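Local structure of peptidase S8 and S53, subtilisin, kexin, sedolisin (Mycobacterium smegmatis, 4KG7) at residues A[344-356]-A[365-377]. The protein is a mycosin, a subtilisin-like serine protease associated with the ESX-3 type VII secretion system, and probably cleaves peptide bonds within its substrates. Numbering follows the deposited sequence.
Sequences VVHRLTTTAQGAA and AGMVDPVAALTWD
Arg347 reaches across to the C-terminal end of helix 370-375, where its several N-H groups suit the carbonyls of Ala373, in the last turn, and Trp376, just beyond it. Its NH1 gives a nearly straight bond to Ala373 O (2.7 Å), lying in the guanidinium plane, while NH1 and NH2 grip Trp376 O end-on, both from one face of that carbonyl. The bend at chi3 (-81°) turns the guanidinium into this position, with Trp376 CE3 over one face, 3.6 Å from NH2. Beside it, Thr351 presses CG2 against Trp376 CB at 3.6 Å; its OG1 donates to Arg347 O, and small Ala372 and Ala373 let the threonine come close. Further along, the backbones meet directly: Gln353 N donates to Met367 O (2.9 Å), and Gly366, with its positive phi (98°), leaves room for Gly354 N. A water joins Leu348 O and Thr351 OG1 to Asp369 N, and Asp369 OD1 caps helix 370-375 by accepting from Ala372 N. Phe336 makes a cation-pi contact with Arg347, while Leu348 and Val368 meet Ile283. Helices 344-350 and 370-375, their N-to-C directions 132° apart, pack beside helix 318-335 and outermost strand 281-286 of the parallel subtilisin-fold sheet.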
loop_
_atom_site.group_PDB
_atom_site.type_symbol
_atom_site.label_atom_id
_atom_site.label_comp_id
_atom_site.label_asym_id
_atom_site.label_seq_id
_atom_site.Cartn_x
_atom_site.Cartn_y
_atom_site.Cartn_z
ATOM N N VAL A 344 13.501 10.460 4.289
ATOM C CA VAL A 344 12.379 9.952 5.054
ATOM C C VAL A 344 12.405 8.431 5.083
ATOM O O VAL A 344 12.221 7.828 6.148
ATOM C CB VAL A 344 11.033 10.452 4.473
ATOM C CG1 VAL A 344 9.849 9.748 5.125
ATOM C CG2 VAL A 344 10.900 11.959 4.634
ATOM N N VAL A 345 12.667 7.819 3.934
ATOM C CA VAL A 345 12.759 6.369 3.874
ATOM C C VAL A 345 13.907 5.874 4.783
ATOM O O VAL A 345 13.759 4.930 5.522
ATOM C CB VAL A 345 12.890 5.870 2.414
ATOM C CG1 VAL A 345 13.275 4.390 2.382
ATOM C CG2 VAL A 345 11.582 6.118 1.664
ATOM N N HIS A 346 15.058 6.526 4.720
ATOM C CA HIS A 346 16.189 6.172 5.579
ATOM C C HIS A 346 15.811 6.254 7.054
ATOM O O HIS A 346 16.143 5.378 7.850
ATOM C CB HIS A 346 17.368 7.112 5.276
ATOM C CG HIS A 346 18.573 6.884 6.135
ATOM N ND1 HIS A 346 19.521 5.920 5.861
ATOM C CD2 HIS A 346 18.978 7.497 7.267
ATOM C CE1 HIS A 346 20.474 5.977 6.772
ATOM N NE2 HIS A 346 20.151 6.899 7.655
ATOM N N ARG A 347 15.110 7.300 7.427
ATOM C CA ARG A 347 14.692 7.478 8.803
ATOM C C ARG A 347 13.750 6.332 9.237
ATOM O O ARG A 347 13.819 5.831 10.357
ATOM C CB ARG A 347 14.029 8.843 8.899
ATOM C CG ARG A 347 13.453 9.221 10.232
ATOM C CD ARG A 347 13.125 10.705 10.238
ATOM N NE ARG A 347 14.302 11.533 10.490
ATOM C CZ ARG A 347 14.739 11.907 11.692
ATOM N NH1 ARG A 347 14.117 11.524 12.810
ATOM N NH2 ARG A 347 15.828 12.657 11.771
ATOM N N LEU A 348 12.827 5.955 8.349
ATOM C CA LEU A 348 11.880 4.900 8.677
ATOM C C LEU A 348 12.605 3.581 8.847
ATOM O O LEU A 348 12.333 2.808 9.791
ATOM C CB LEU A 348 10.839 4.800 7.577
ATOM C CG LEU A 348 9.846 5.967 7.500
ATOM C CD1 LEU A 348 8.988 5.832 6.273
ATOM C CD2 LEU A 348 8.972 6.047 8.740
ATOM N N THR A 349 13.495 3.262 7.913
ATOM C CA THR A 349 14.148 1.949 7.973
ATOM C C THR A 349 15.223 1.886 9.059
ATOM O O THR A 349 15.357 0.878 9.732
ATOM C CB THR A 349 14.733 1.504 6.631
ATOM O OG1 THR A 349 15.721 2.455 6.199
ATOM C CG2 THR A 349 13.672 1.366 5.578
ATOM N N THR A 350 15.982 2.952 9.250
ATOM C CA THR A 350 17.095 2.894 10.214
ATOM C C THR A 350 16.592 2.856 11.651
ATOM O O THR A 350 17.321 2.424 12.555
ATOM C CB THR A 350 18.053 4.084 10.020
ATOM O OG1 THR A 350 17.398 5.296 10.346
ATOM C CG2 THR A 350 18.534 4.149 8.630
ATOM N N THR A 351 15.337 3.257 11.872
ATOM C CA THR A 351 14.751 3.254 13.227
ATOM C C THR A 351 13.756 2.120 13.463
ATOM O O THR A 351 13.169 2.031 14.531
ATOM C CB THR A 351 14.040 4.586 13.566
ATOM O OG1 THR A 351 12.918 4.802 12.689
ATOM C CG2 THR A 351 15.002 5.761 13.457
ATOM N N ALA A 352 13.593 1.248 12.485
ATOM C CA ALA A 352 12.655 0.122 12.637
ATOM C C ALA A 352 13.226 -0.890 13.648
ATOM O O ALA A 352 14.430 -0.858 13.976
ATOM C CB ALA A 352 12.394 -0.518 11.287
ATOM N N GLN A 353 12.364 -1.796 14.111
ATOM C CA GLN A 353 12.689 -2.637 15.272
ATOM C C GLN A 353 13.812 -3.611 15.033
ATOM O O GLN A 353 14.522 -3.959 15.975
ATOM C CB GLN A 353 11.425 -3.308 15.819
ATOM C CG GLN A 353 10.512 -2.213 16.355
ATOM C CD GLN A 353 9.448 -2.642 17.337
ATOM O OE1 GLN A 353 9.171 -3.822 17.513
ATOM N NE2 GLN A 353 8.852 -1.653 18.006
ATOM N N GLY A 354 14.031 -3.991 13.781
ATOM C CA GLY A 354 15.116 -4.903 13.428
ATOM C C GLY A 354 16.227 -4.265 12.600
ATOM O O GLY A 354 16.938 -4.952 11.862
ATOM N N ALA A 355 16.399 -2.954 12.728
ATOM C CA ALA A 355 17.330 -2.210 11.869
ATOM C C ALA A 355 18.798 -2.623 12.056
ATOM O O ALA A 355 19.621 -2.435 11.150
ATOM C CB ALA A 355 17.151 -0.720 12.093
ATOM N N ALA A 356 19.114 -3.214 13.210
ATOM C CA ALA A 356 20.487 -3.583 13.543
ATOM C C ALA A 356 20.859 -4.987 13.070
ATOM O O ALA A 356 21.972 -5.457 13.329
ATOM C CB ALA A 356 20.706 -3.459 15.044
ATOM N N ALA A 365 13.814 -4.159 7.392
ATOM C CA ALA A 365 14.391 -3.668 8.644
ATOM C C ALA A 365 13.503 -3.924 9.870
ATOM O O ALA A 365 13.851 -3.533 10.986
ATOM C CB ALA A 365 14.722 -2.175 8.501
ATOM N N GLY A 366 12.379 -4.596 9.690
ATOM C CA GLY A 366 11.506 -4.956 10.818
ATOM C C GLY A 366 10.350 -3.998 10.976
ATOM O O GLY A 366 10.132 -3.106 10.131
ATOM N N MET A 367 9.598 -4.161 12.064
ATOM C CA MET A 367 8.399 -3.348 12.280
ATOM C C MET A 367 8.775 -1.877 12.431
ATOM O O MET A 367 9.670 -1.509 13.195
ATOM C CB MET A 367 7.594 -3.799 13.509
ATOM C CG MET A 367 6.233 -3.104 13.657
ATOM S SD MET A 367 5.323 -3.920 14.977
ATOM C CE MET A 367 6.379 -3.790 16.404
ATOM N N VAL A 368 8.066 -1.040 11.694
ATOM C CA VAL A 368 8.222 0.404 11.794
ATOM C C VAL A 368 8.025 0.837 13.233
ATOM O O VAL A 368 7.206 0.261 13.979
ATOM C CB VAL A 368 7.220 1.106 10.838
ATOM C CG1 VAL A 368 5.764 0.886 11.240
ATOM C CG2 VAL A 368 7.528 2.579 10.645
ATOM N N ASP A 369 8.776 1.860 13.629
ATOM C CA ASP A 369 8.746 2.354 15.003
ATOM C C ASP A 369 8.518 3.858 14.932
ATOM O O ASP A 369 9.483 4.628 14.834
ATOM C CB ASP A 369 10.035 2.010 15.746
ATOM C CG ASP A 369 9.995 2.377 17.219
ATOM O OD1 ASP A 369 9.259 3.322 17.613
ATOM O OD2 ASP A 369 10.770 1.755 17.990
ATOM N N PRO A 370 7.240 4.279 14.959
ATOM C CA PRO A 370 6.929 5.673 14.732
ATOM C C PRO A 370 7.602 6.656 15.689
ATOM O O PRO A 370 8.132 7.667 15.247
ATOM C CB PRO A 370 5.404 5.723 14.879
ATOM C CG PRO A 370 4.971 4.382 14.489
ATOM C CD PRO A 370 6.021 3.443 14.961
ATOM N N VAL A 371 7.621 6.366 16.986
ATOM C CA VAL A 371 8.221 7.301 17.940
ATOM C C VAL A 371 9.728 7.425 17.700
ATOM O O VAL A 371 10.296 8.519 17.723
ATOM C CB VAL A 371 7.890 6.931 19.394
ATOM C CG1 VAL A 371 8.745 7.725 20.346
ATOM C CG2 VAL A 371 6.404 7.138 19.668
ATOM N N ALA A 372 10.373 6.297 17.429
ATOM C CA ALA A 372 11.812 6.320 17.129
ATOM C C ALA A 372 12.072 7.138 15.863
ATOM O O ALA A 372 13.011 7.933 15.802
ATOM C CB ALA A 372 12.340 4.919 16.974
ATOM N N ALA A 373 11.231 6.947 14.845
ATOM C CA ALA A 373 11.386 7.698 13.592
ATOM C C ALA A 373 11.201 9.196 13.795
ATOM O O ALA A 373 11.863 10.029 13.147
ATOM C CB ALA A 373 10.430 7.172 12.533
ATOM N N LEU A 374 10.327 9.551 14.727
ATOM C CA LEU A 374 10.011 10.933 14.975
ATOM C C LEU A 374 11.001 11.612 15.894
ATOM O O LEU A 374 10.993 12.823 15.985
ATOM C CB LEU A 374 8.586 11.048 15.537
ATOM C CG LEU A 374 7.518 10.784 14.459
ATOM C CD1 LEU A 374 6.196 10.411 15.100
ATOM C CD2 LEU A 374 7.328 11.964 13.517
ATOM N N THR A 375 11.854 10.849 16.571
ATOM C CA THR A 375 12.792 11.441 17.525
ATOM C C THR A 375 14.277 11.209 17.224
ATOM O O THR A 375 15.147 11.769 17.905
ATOM C CB THR A 375 12.493 10.921 18.930
ATOM O OG1 THR A 375 12.605 9.504 18.947
ATOM C CG2 THR A 375 11.099 11.316 19.360
ATOM N N TRP A 376 14.580 10.388 16.230
ATOM C CA TRP A 376 15.963 10.081 15.878
ATOM C C TRP A 376 16.725 11.321 15.405
ATOM O O TRP A 376 16.175 12.178 14.715
ATOM C CB TRP A 376 15.977 9.007 14.788
ATOM C CG TRP A 376 17.343 8.578 14.331
ATOM C CD1 TRP A 376 18.270 7.868 15.043
ATOM C CD2 TRP A 376 17.915 8.805 13.036
ATOM N NE1 TRP A 376 19.396 7.652 14.273
ATOM C CE2 TRP A 376 19.204 8.220 13.039
ATOM C CE3 TRP A 376 17.466 9.456 11.878
ATOM C CZ2 TRP A 376 20.052 8.266 11.925
ATOM C CZ3 TRP A 376 18.299 9.494 10.765
ATOM C CH2 TRP A 376 19.584 8.904 10.800
ATOM N N ASP A 377 17.989 11.417 15.813
ATOM C CA ASP A 377 18.864 12.490 15.368
ATOM C C ASP A 377 19.926 11.893 14.457
ATOM O O ASP A 377 20.663 11.016 14.892
ATOM C CB ASP A 377 19.537 13.155 16.568
ATOM C CG ASP A 377 20.480 14.268 16.158
ATOM O OD1 ASP A 377 19.996 15.394 15.923
ATOM O OD2 ASP A 377 21.700 14.009 16.057
HETATM O O HOH W 1 10.724 3.129 12.060
HETATM O O HOH W 2 13.157 0.888 16.959
#